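Local coordinates for protein induced by osmotic stress (Scheffersomyces stipitis, PDB 5YWN) that binds NADP(+) and probably catalyses the asymmetric reduction of ketones, haloketones among them, as a reductase of the dihydroflavonol-4-reductase subfamily, at residues I95-P98 / A99-T103; K167-A170 / E171-A174; H158-L161 / A162-S166; L58-K61 / G62-D65. The protein carries 1 engineered substitution. All blocks are in the same frame, centred on the assembly; numbering follows the deposited sequence.

Interaction 1: I95-P98 / A99-T103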
# COMPACT_ATOMS: atom_id res chain seq x y z
N ILE A 95 -8.37 -1.89 -14.54
CA ILE A 95 -7.52 -1.10 -13.71
C ILE A 95 -8.13 0.26 -13.34
O ILE A 95 -8.31 0.55 -12.24
CB ILE A 95 -6.15 -0.93 -14.36
CG1 ILE A 95 -5.45 -2.27 -14.51
CG2 ILE A 95 -5.30 0.04 -13.58
CD1 ILE A 95 -4.18 -2.23 -15.30
N LEU A 96 -8.41 1.07 -14.34
CA LEU A 96 -8.87 2.40 -14.12
C LEU A 96 -10.23 2.55 -13.47
O LEU A 96 -10.32 3.18 -12.52
CB LEU A 96 -8.78 3.20 -15.39
CG LEU A 96 -7.40 3.54 -15.93
CD1 LEU A 96 -7.49 3.76 -17.40
CD2 LEU A 96 -6.78 4.73 -15.25
N ILE A 97 -11.25 1.91 -13.98
CA ILE A 97 -12.58 2.04 -13.44
C ILE A 97 -12.75 1.53 -12.00
O ILE A 97 -13.21 2.24 -11.20
CB ILE A 97 -13.61 1.43 -14.39
CG1 ILE A 97 -13.70 2.25 -15.64
CG2 ILE A 97 -14.97 1.33 -13.77
CD1 ILE A 97 -14.45 1.56 -16.72
N PRO A 98 -12.27 0.36 -11.65
CA PRO A 98 -12.37 -0.09 -10.27
C PRO A 98 -11.68 0.83 -9.30
O PRO A 98 -12.21 1.00 -8.28
CB PRO A 98 -11.69 -1.42 -10.29
CG PRO A 98 -11.86 -1.90 -11.63
CD PRO A 98 -11.72 -0.70 -12.48
N ALA A 99 -10.53 1.36 -9.62
CA ALA A 99 -9.94 2.31 -8.75
C ALA A 99 -10.74 3.61 -8.64
O ALA A 99 -11.03 4.03 -7.58
CB ALA A 99 -8.55 2.60 -9.21
N ILE A 100 -11.04 4.23 -9.76
CA ILE A 100 -11.68 5.51 -9.76
C ILE A 100 -13.17 5.50 -9.36
O ILE A 100 -13.55 6.17 -8.49
CB ILE A 100 -11.53 6.17 -11.14
CG1 ILE A 100 -10.07 6.39 -11.50
CG2 ILE A 100 -12.27 7.49 -11.19
CD1 ILE A 100 -9.88 6.69 -12.93
N ASN A 101 -13.96 4.71 -10.03
CA ASN A 101 -15.33 4.51 -9.66
C ASN A 101 -15.50 3.84 -8.31
O ASN A 101 -16.27 4.27 -7.54
CB ASN A 101 -16.09 3.79 -10.75
CG ASN A 101 -16.48 4.71 -11.88
OD1 ASN A 101 -16.09 5.83 -11.94
ND2 ASN A 101 -17.24 4.21 -12.76
N GLY A 102 -14.70 2.84 -8.04
CA GLY A 102 -14.76 2.19 -6.77
C GLY A 102 -14.50 3.18 -5.64
O GLY A 102 -15.18 3.15 -4.68
N THR A 103 -13.54 4.06 -5.80
CA THR A 103 -13.28 5.08 -4.83
C THR A 103 -14.42 6.12 -4.68
O THR A 103 -14.84 6.38 -3.63
CB THR A 103 -11.89 5.73 -5.03
OG1 THR A 103 -10.86 4.77 -4.82
CG2 THR A 103 -11.71 6.83 -4.14
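Helix 91-113, the crossover helix of the beta-alpha-beta unit between strands 74-79 and 119-123, carries this contact, and Ile95-Pro98 meets Ala99-Thr103 across one turn of it. Pro98 lies within the helix, about two turns from its start. Its ring nitrogen has no hydrogen to give, and the helix kinks where the bond to the turn before is missing. The bonds that follow are uneven. Ile100 N reaches Leu96 O at 3.0 Å with an almost straight N-H...O angle of 172°. Asn101 N lies 2.8 Å from Ile97 O but bends to 132°. Gly102 N to Pro98 O is weak, and Gly102 CA adds a CH...O contact to the same oxygen at 3.2 Å. A side chain on Gly102 would run into Pro98 O.

Two side-chain pairs follow the helix. Ile97 and Asn101 run alongside each other in one direction. With chi1 (to CG1) at -68°, CG2 of Ile97 falls anti to the backbone N and touches Asn101 ND2 at 3.8 Å. Leu96 CD2 meets Ile100 CD1 more loosely, at 4.3 Å. Beyond them, Thr103 OG1 gives a hydrogen bond to Ala99 O at 2.9 Å, and Thr103 N binds the same oxygen. His79 NE2 also pairs with Thr103 OG1.

Pro98 touches the bound NADP, and Leu96 and Ile100 pack on helix 152-155. The chemistry is that of a proline-kinked helix. One backbone bond is given up and another is weak, while a buried threonine hydroxyl is satisfied by the main chain of its own helix and by a histidine.

Interaction 2: K167-A170 / E171-A174. With NAP (NADP nicotinamide-adenine-dinucleotide phosphate), chain B.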
# COMPACT_ATOMS: atom_id res chain seq x y z
N LYS A 167 -4.30 5.44 -9.76
CA LYS A 167 -4.02 6.09 -8.52
C LYS A 167 -4.21 7.61 -8.51
O LYS A 167 -4.83 8.13 -7.67
CB LYS A 167 -2.67 5.64 -7.96
CG LYS A 167 -2.41 4.18 -7.93
CD LYS A 167 -3.38 3.39 -7.11
CE LYS A 167 -3.48 3.91 -5.73
NZ LYS A 167 -4.25 3.03 -4.85
N GLN A 168 -3.69 8.28 -9.52
CA GLN A 168 -3.81 9.69 -9.61
C GLN A 168 -5.27 10.12 -9.68
O GLN A 168 -5.62 10.96 -8.98
CB GLN A 168 -3.11 10.17 -10.88
CG GLN A 168 -3.11 11.66 -11.09
CD GLN A 168 -2.98 12.12 -12.54
OE1 GLN A 168 -3.45 13.16 -12.88
NE2 GLN A 168 -2.32 11.35 -13.35
N PHE A 169 -6.05 9.52 -10.54
CA PHE A 169 -7.45 9.83 -10.71
C PHE A 169 -8.40 9.49 -9.55
O PHE A 169 -9.21 10.25 -9.21
CB PHE A 169 -7.97 9.44 -12.09
CG PHE A 169 -7.23 10.12 -13.19
CD1 PHE A 169 -7.37 11.44 -13.39
CD2 PHE A 169 -6.31 9.46 -13.91
CE1 PHE A 169 -6.63 12.09 -14.35
CE2 PHE A 169 -5.56 10.09 -14.86
CZ PHE A 169 -5.72 11.41 -15.08
N ALA A 170 -8.20 8.35 -8.96
CA ALA A 170 -8.91 8.01 -7.77
C ALA A 170 -8.63 8.98 -6.65
O ALA A 170 -9.52 9.46 -6.10
CB ALA A 170 -8.62 6.62 -7.35
N GLU A 171 -7.37 9.32 -6.39
CA GLU A 171 -7.02 10.28 -5.37
C GLU A 171 -7.58 11.69 -5.60
O GLU A 171 -8.12 12.26 -4.73
CB GLU A 171 -5.53 10.33 -5.06
CG GLU A 171 -5.20 11.02 -3.74
CD GLU A 171 -3.76 11.47 -3.51
OE1 GLU A 171 -2.84 10.93 -4.04
OE2 GLU A 171 -3.61 12.41 -2.76
N ARG A 172 -7.50 12.16 -6.83
CA ARG A 172 -8.09 13.41 -7.22
C ARG A 172 -9.62 13.37 -6.98
O ARG A 172 -10.16 14.26 -6.49
CB ARG A 172 -7.79 13.72 -8.66
CG ARG A 172 -6.41 14.25 -8.98
CD ARG A 172 -6.31 14.54 -10.46
NE ARG A 172 -5.00 14.80 -10.99
CZ ARG A 172 -4.33 15.91 -10.84
NH1 ARG A 172 -3.16 16.05 -11.38
NH2 ARG A 172 -4.82 16.89 -10.17
N ALA A 173 -10.24 12.27 -7.32
CA ALA A 173 -11.63 12.09 -7.12
C ALA A 173 -12.01 12.14 -5.63
O ALA A 173 -12.94 12.74 -5.29
CB ALA A 173 -12.11 10.82 -7.75
N ALA A 174 -11.20 11.55 -4.80
CA ALA A 174 -11.41 11.58 -3.37
C ALA A 174 -11.35 13.02 -2.82
O ALA A 174 -12.24 13.44 -2.17
CB ALA A 174 -10.42 10.70 -2.67
PA NAP B . -2.20 -6.44 -3.23
O1A NAP B . -1.39 -7.18 -2.20
O2A NAP B . -2.55 -7.11 -4.54
O5B NAP B . -3.57 -5.95 -2.54
C5B NAP B . -4.71 -5.63 -3.33
C4B NAP B . -5.98 -6.11 -2.64
O4B NAP B . -7.11 -5.37 -3.11
C3B NAP B . -6.24 -7.59 -2.91
O3B NAP B . -6.23 -8.34 -1.69
C2B NAP B . -7.60 -7.66 -3.58
O2B NAP B . -8.50 -8.46 -2.81
C1B NAP B . -8.10 -6.23 -3.68
N9A NAP B . -8.34 -5.87 -5.10
C8A NAP B . -7.39 -5.77 -6.05
N7A NAP B . -7.93 -5.43 -7.24
C5A NAP B . -9.26 -5.29 -7.06
C6A NAP B . -10.43 -4.94 -7.90
N6A NAP B . -10.28 -4.65 -9.22
N1A NAP B . -11.64 -4.91 -7.31
C2A NAP B . -11.81 -5.19 -6.01
N3A NAP B . -10.80 -5.52 -5.19
C4A NAP B . -9.52 -5.58 -5.64
O3 NAP B . -1.46 -5.05 -3.56
PN NAP B . -0.61 -4.29 -2.42
O1N NAP B . 0.83 -4.22 -2.87
O2N NAP B . -0.96 -4.91 -1.08
O5D NAP B . -1.22 -2.80 -2.46
C5D NAP B . -2.13 -2.37 -1.45
C4D NAP B . -2.60 -0.95 -1.75
O4D NAP B . -1.55 -0.01 -1.45
C3D NAP B . -2.97 -0.77 -3.21
O3D NAP B . -4.36 -0.46 -3.35
C2D NAP B . -2.11 0.36 -3.74
O2D NAP B . -2.92 1.42 -4.25
C1D NAP B . -1.27 0.83 -2.57
N1N NAP B . 0.16 0.77 -2.92
C2N NAP B . 0.85 -0.34 -2.64
C3N NAP B . 2.20 -0.43 -2.96
C7N NAP B . 2.98 -1.67 -2.64
O7N NAP B . 4.08 -1.83 -3.14
N7N NAP B . 2.44 -2.57 -1.82
C4N NAP B . 2.83 0.65 -3.57
C5N NAP B . 2.08 1.79 -3.84
C6N NAP B . 0.74 1.82 -3.50
P2B NAP B . -8.61 -10.04 -3.07
O1X NAP B . -10.02 -10.38 -2.63
O2X NAP B . -8.38 -10.18 -4.56
O3X NAP B . -7.52 -10.64 -2.21
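Gln168 and Arg172 form the polar side-chain pair of this turn of helix 159-181. They extend together, with amide and guanidinium planes 68° apart. Gln168 OE1 takes two hydrogen bonds, both close to the guanidinium plane. Arg172 NE comes in on a lone pair at 2.9 Å; Arg172 NH1, at 3.3 Å, sits above the amide plane. Gln168 NE2 goes to Leu150 O. An alanine at Arg172 takes away both donors to Gln168 OE1, and the amide, held then mainly through NE2, would probably be freer to turn.

Backbone bonds run from Glu171, Arg172, Ala173 and Ala174 back to residues four earlier. Glu171 N to Lys167 O is 3.1 Å.

The nonpolar contact is a loose one. Arg172 CD lies 4.4 Å from Phe169 CD1, oblique to the ring.

Lys167, an NADP(+)-binding residue, has a chain bent at chi2 and chi3 that heads toward the cofactor ribose, though its exact distance from O2D is doubtful. It also bonds Thr123 O. The charges are met differently: Glu171 has a charged mate in Arg258, through a salt bridge, whereas Arg172 is met by neutral carbonyl oxygens, those of Gln168 and, weakly, Ser148.

Interaction 3: H158-L161 / A162-S166. With NAP (NADP nicotinamide-adenine-dinucleotide phosphate), chain B.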
# COMPACT_ATOMS: atom_id res chain seq x y z
N HIS A 158 -1.36 1.06 -21.69
CA HIS A 158 -0.92 -0.18 -21.15
C HIS A 158 -0.94 -0.23 -19.64
O HIS A 158 -1.03 0.76 -18.99
CB HIS A 158 0.41 -0.59 -21.71
CG HIS A 158 1.52 0.32 -21.35
ND1 HIS A 158 2.32 0.11 -20.27
CD2 HIS A 158 1.99 1.42 -21.97
CE1 HIS A 158 3.24 1.05 -20.23
NE2 HIS A 158 3.06 1.86 -21.24
N GLY A 159 -0.77 -1.43 -19.13
CA GLY A 159 -1.09 -1.76 -17.78
C GLY A 159 -0.36 -0.97 -16.73
O GLY A 159 -0.98 -0.51 -15.85
N VAL A 160 0.92 -0.76 -16.89
CA VAL A 160 1.65 0.04 -15.95
C VAL A 160 1.19 1.48 -15.89
O VAL A 160 0.96 1.96 -14.86
CB VAL A 160 3.17 -0.03 -16.19
CG1 VAL A 160 3.93 0.94 -15.35
CG2 VAL A 160 3.69 -1.42 -15.94
N LEU A 161 1.03 2.11 -17.04
CA LEU A 161 0.50 3.44 -17.13
C LEU A 161 -0.91 3.52 -16.61
O LEU A 161 -1.24 4.45 -16.02
CB LEU A 161 0.58 3.98 -18.52
CG LEU A 161 1.90 4.55 -18.98
CD1 LEU A 161 1.87 5.18 -20.34
CD2 LEU A 161 2.59 5.37 -17.94
N ALA A 162 -1.69 2.50 -16.83
CA ALA A 162 -3.00 2.43 -16.29
C ALA A 162 -3.00 2.45 -14.77
O ALA A 162 -3.76 3.11 -14.21
CB ALA A 162 -3.70 1.23 -16.81
N TYR A 163 -2.10 1.73 -14.13
CA TYR A 163 -1.98 1.76 -12.67
C TYR A 163 -1.63 3.14 -12.19
O TYR A 163 -2.24 3.61 -11.33
CB TYR A 163 -0.98 0.76 -12.13
CG TYR A 163 -0.78 0.83 -10.64
CD1 TYR A 163 -1.70 0.30 -9.79
CD2 TYR A 163 0.31 1.43 -10.10
CE1 TYR A 163 -1.52 0.37 -8.44
CE2 TYR A 163 0.51 1.49 -8.75
CZ TYR A 163 -0.43 0.97 -7.92
OH TYR A 163 -0.24 1.05 -6.62
N PHE A 164 -0.71 3.80 -12.84
CA PHE A 164 -0.32 5.13 -12.49
C PHE A 164 -1.52 6.06 -12.57
O PHE A 164 -1.76 6.79 -11.69
CB PHE A 164 0.71 5.65 -13.49
CG PHE A 164 2.12 5.54 -13.03
CD1 PHE A 164 2.79 4.37 -13.13
CD2 PHE A 164 2.78 6.63 -12.58
CE1 PHE A 164 4.08 4.29 -12.74
CE2 PHE A 164 4.07 6.55 -12.19
CZ PHE A 164 4.73 5.38 -12.27
N GLY A 165 -2.26 5.98 -13.64
CA GLY A 165 -3.46 6.73 -13.80
C GLY A 165 -4.52 6.39 -12.80
O GLY A 165 -5.10 7.26 -12.29
N SER A 166 -4.68 5.13 -12.49
CA SER A 166 -5.70 4.69 -11.58
C SER A 166 -5.52 5.36 -10.23
O SER A 166 -6.45 5.76 -9.66
CB SER A 166 -5.71 3.16 -11.38
OG SER A 166 -4.68 2.65 -10.65
PA NAP B . -2.20 -6.44 -3.23
O1A NAP B . -1.39 -7.18 -2.20
O2A NAP B . -2.55 -7.11 -4.54
O5B NAP B . -3.57 -5.95 -2.54
C5B NAP B . -4.71 -5.63 -3.33
C4B NAP B . -5.98 -6.11 -2.64
O4B NAP B . -7.11 -5.37 -3.11
C3B NAP B . -6.24 -7.59 -2.91
O3B NAP B . -6.23 -8.34 -1.69
C2B NAP B . -7.60 -7.66 -3.58
O2B NAP B . -8.50 -8.46 -2.81
C1B NAP B . -8.10 -6.23 -3.68
N9A NAP B . -8.34 -5.87 -5.10
C8A NAP B . -7.39 -5.77 -6.05
N7A NAP B . -7.93 -5.43 -7.24
C5A NAP B . -9.26 -5.29 -7.06
C6A NAP B . -10.43 -4.94 -7.90
N6A NAP B . -10.28 -4.65 -9.22
N1A NAP B . -11.64 -4.91 -7.31
C2A NAP B . -11.81 -5.19 -6.01
N3A NAP B . -10.80 -5.52 -5.19
C4A NAP B . -9.52 -5.58 -5.64
O3 NAP B . -1.46 -5.05 -3.56
PN NAP B . -0.61 -4.29 -2.42
O1N NAP B . 0.83 -4.22 -2.87
O2N NAP B . -0.96 -4.91 -1.08
O5D NAP B . -1.22 -2.80 -2.46
C5D NAP B . -2.13 -2.37 -1.45
C4D NAP B . -2.60 -0.95 -1.75
O4D NAP B . -1.55 -0.01 -1.45
C3D NAP B . -2.97 -0.77 -3.21
O3D NAP B . -4.36 -0.46 -3.35
C2D NAP B . -2.11 0.36 -3.74
O2D NAP B . -2.92 1.42 -4.25
C1D NAP B . -1.27 0.83 -2.57
N1N NAP B . 0.16 0.77 -2.92
C2N NAP B . 0.85 -0.34 -2.64
C3N NAP B . 2.20 -0.43 -2.96
C7N NAP B . 2.98 -1.67 -2.64
O7N NAP B . 4.08 -1.83 -3.14
N7N NAP B . 2.44 -2.57 -1.82
C4N NAP B . 2.83 0.65 -3.57
C5N NAP B . 2.08 1.79 -3.84
C6N NAP B . 0.74 1.82 -3.50
P2B NAP B . -8.61 -10.04 -3.07
O1X NAP B . -10.02 -10.38 -2.63
O2X NAP B . -8.38 -10.18 -4.56
O3X NAP B . -7.52 -10.64 -2.21
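Tyr163 holds its ring carbon CG opposite the backbone N, with chi1 177°, and this sends the ring from the helix toward the cofactor. Its OH comes within 3.4 Å of C6N of the NADP nicotinamide ring, while its CB stays against Val160 O at 3.6 Å. Phe164 has an unusual chi1 of -98°, which sets its ring edge-on to the preceding turn. Val160 O lies near the ring plane, 3.5 Å from Phe164 CD1. Val160 CG1 touches the same ring at CE1, at 4.2 Å.

His158 is the N-cap residue. His158 O accepts from Ala162 N at 2.9 Å. Gly159, Val160 and Leu161 then accept from Tyr163, Phe164 and Gly165. Ser166 OG turns back to bond Tyr163 O at 2.7 Å, which satisfies its buried hydroxyl.

Phe86 packs edge-to-face with Tyr163, and Pro132 and Leu135 of helix 132-135 pack on Phe164. Tyr163 and Lys167, four residues apart on one helix beside the nicotinamide ribose, form the Tyr-X-X-X-Lys motif of short-chain dehydrogenases/reductases, here in an extended member.

Interaction 4: L58-K61 / G62-D65. With NAP (NADP nicotinamide-adenine-dinucleotide phosphate), chain B.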
# COMPACT_ATOMS: atom_id res chain seq x y z
N LEU A 58 -16.19 -3.33 -6.52
CA LEU A 58 -16.10 -1.97 -6.09
C LEU A 58 -16.83 -0.98 -6.96
O LEU A 58 -17.41 -0.10 -6.49
CB LEU A 58 -14.67 -1.52 -5.88
CG LEU A 58 -13.74 -2.42 -5.11
CD1 LEU A 58 -12.33 -2.06 -5.44
CD2 LEU A 58 -14.01 -2.36 -3.65
N GLU A 59 -16.81 -1.20 -8.26
CA GLU A 59 -17.20 -0.22 -9.23
C GLU A 59 -18.71 -0.16 -9.51
O GLU A 59 -19.11 0.28 -10.51
CB GLU A 59 -16.42 -0.38 -10.52
CG GLU A 59 -16.53 -1.73 -11.19
CD GLU A 59 -15.41 -2.65 -10.80
OE1 GLU A 59 -14.94 -2.52 -9.68
OE2 GLU A 59 -15.06 -3.53 -11.56
N GLN A 60 -19.50 -0.66 -8.60
CA GLN A 60 -20.92 -0.48 -8.69
C GLN A 60 -21.43 0.50 -7.64
O GLN A 60 -21.07 0.43 -6.52
CB GLN A 60 -21.68 -1.80 -8.66
CG GLN A 60 -21.37 -2.75 -7.53
CD GLN A 60 -22.33 -3.95 -7.44
OE1 GLN A 60 -22.31 -4.84 -8.27
NE2 GLN A 60 -23.17 -3.95 -6.41
N LYS A 61 -22.30 1.39 -8.05
CA LYS A 61 -22.89 2.36 -7.19
C LYS A 61 -23.55 1.66 -6.01
O LYS A 61 -24.22 0.69 -6.16
CB LYS A 61 -23.94 3.14 -7.95
CG LYS A 61 -23.41 4.16 -8.95
CD LYS A 61 -24.39 5.29 -9.26
CE LYS A 61 -23.94 6.14 -10.43
NZ LYS A 61 -24.69 7.39 -10.60
N GLY A 62 -23.26 2.15 -4.84
CA GLY A 62 -23.72 1.55 -3.62
C GLY A 62 -23.18 0.20 -3.19
O GLY A 62 -23.75 -0.45 -2.40
N ALA A 63 -22.04 -0.17 -3.70
CA ALA A 63 -21.46 -1.43 -3.43
C ALA A 63 -21.22 -1.70 -1.94
O ALA A 63 -21.40 -2.76 -1.52
CB ALA A 63 -20.17 -1.55 -4.17
N PHE A 64 -20.84 -0.68 -1.20
CA PHE A 64 -20.61 -0.78 0.21
C PHE A 64 -21.82 -0.48 1.12
O PHE A 64 -21.70 -0.55 2.29
CB PHE A 64 -19.40 0.05 0.61
CG PHE A 64 -18.08 -0.59 0.27
CD1 PHE A 64 -17.47 -0.33 -0.91
CD2 PHE A 64 -17.45 -1.43 1.15
CE1 PHE A 64 -16.28 -0.95 -1.24
CE2 PHE A 64 -16.26 -2.03 0.84
CZ PHE A 64 -15.68 -1.79 -0.35
N ASP A 65 -22.96 -0.16 0.55
CA ASP A 65 -24.08 0.30 1.35
C ASP A 65 -24.52 -0.73 2.37
O ASP A 65 -24.65 -0.42 3.49
CB ASP A 65 -25.28 0.64 0.50
CG ASP A 65 -25.16 1.96 -0.19
OD1 ASP A 65 -24.10 2.52 -0.25
OD2 ASP A 65 -26.15 2.43 -0.70
PA NAP B . -2.20 -6.44 -3.23
O1A NAP B . -1.39 -7.18 -2.20
O2A NAP B . -2.55 -7.11 -4.54
O5B NAP B . -3.57 -5.95 -2.54
C5B NAP B . -4.71 -5.63 -3.33
C4B NAP B . -5.98 -6.11 -2.64
O4B NAP B . -7.11 -5.37 -3.11
C3B NAP B . -6.24 -7.59 -2.91
O3B NAP B . -6.23 -8.34 -1.69
C2B NAP B . -7.60 -7.66 -3.58
O2B NAP B . -8.50 -8.46 -2.81
C1B NAP B . -8.10 -6.23 -3.68
N9A NAP B . -8.34 -5.87 -5.10
C8A NAP B . -7.39 -5.77 -6.05
N7A NAP B . -7.93 -5.43 -7.24
C5A NAP B . -9.26 -5.29 -7.06
C6A NAP B . -10.43 -4.94 -7.90
N6A NAP B . -10.28 -4.65 -9.22
N1A NAP B . -11.64 -4.91 -7.31
C2A NAP B . -11.81 -5.19 -6.01
N3A NAP B . -10.80 -5.52 -5.19
C4A NAP B . -9.52 -5.58 -5.64
O3 NAP B . -1.46 -5.05 -3.56
PN NAP B . -0.61 -4.29 -2.42
O1N NAP B . 0.83 -4.22 -2.87
O2N NAP B . -0.96 -4.91 -1.08
O5D NAP B . -1.22 -2.80 -2.46
C5D NAP B . -2.13 -2.37 -1.45
C4D NAP B . -2.60 -0.95 -1.75
O4D NAP B . -1.55 -0.01 -1.45
C3D NAP B . -2.97 -0.77 -3.21
O3D NAP B . -4.36 -0.46 -3.35
C2D NAP B . -2.11 0.36 -3.74
O2D NAP B . -2.92 1.42 -4.25
C1D NAP B . -1.27 0.83 -2.57
N1N NAP B . 0.16 0.77 -2.92
C2N NAP B . 0.85 -0.34 -2.64
C3N NAP B . 2.20 -0.43 -2.96
C7N NAP B . 2.98 -1.67 -2.64
O7N NAP B . 4.08 -1.83 -3.14
N7N NAP B . 2.44 -2.57 -1.82
C4N NAP B . 2.83 0.65 -3.57
C5N NAP B . 2.08 1.79 -3.84
C6N NAP B . 0.74 1.82 -3.50
P2B NAP B . -8.61 -10.04 -3.07
O1X NAP B . -10.02 -10.38 -2.63
O2X NAP B . -8.38 -10.18 -4.56
O3X NAP B . -7.52 -10.64 -2.21
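Leu58 and Phe64 make the main apolar contact of this loop. The two side chains run together, and their ends face the same side. Leu58 CD2 approaches the rim of the Phe64 ring, roughly level with it, 3.6 Å from CE1 and 3.7 Å from CZ. The other branch of Leu58 serves the cofactor. CG lies opposite the carbonyl carbon, with chi1 -46°, and CD1 comes to 3.2 Å from C2A of the NADP adenine. One leucine therefore touches adenine with one methyl and phenylalanine with the other. An alanine in place of Leu58 would probably leave a gap between the adenine and the Phe64 edge, and the base would lose this apolar contact. A smaller apolar contact joins Gln60 CG to Ala63 CB at 3.8 Å.

Between the two halves of the loop the hydrogen bonding is backbone only. Gln60 to Ala63 is a type II turn, closed by a weak hydrogen bond from Ala63 N to Gln60 O, 3.0 Å long and bent to 133°. Gly62 holds the positive phi of this turn, 68°, and a side chain there would clash with Lys61 O. A type I turn follows from Gly62 to Asp65, with Asp65 N bonded to Gly62 O at 3.1 Å.

The loop links strand 50-54, an outermost strand of the parallel sheet, to helix 65-70. Helix 91-113 runs beside it: Glu59 packs on Ile97 and Pro98, Lys61 on Tyr105 and Phe64 on Val106. Asp65 OD1 bonds Ser109 OG of that helix.

In the fold
Interaction 1 lies between the others and touches all three. Its Ile100 CD1 packs on Phe169 CB of interaction 2 at 3.5 Å, and its Ala99 CB on Ser166 CB of interaction 3 at 3.6 Å, so helix 91-113 lies against helix 159-181. Across from these, Pro98 CB meets Glu59 OE1 of interaction 4 at 3.5 Å. Interactions 2 and 3 are successive parts of one helix, with centres about 13 Å apart. Interactions 3 and 4 do not touch; their centres are about 22 Å apart. NADP bridges the two, its nicotinamide end beside interactions 2 and 3 and its adenine beside interaction 4.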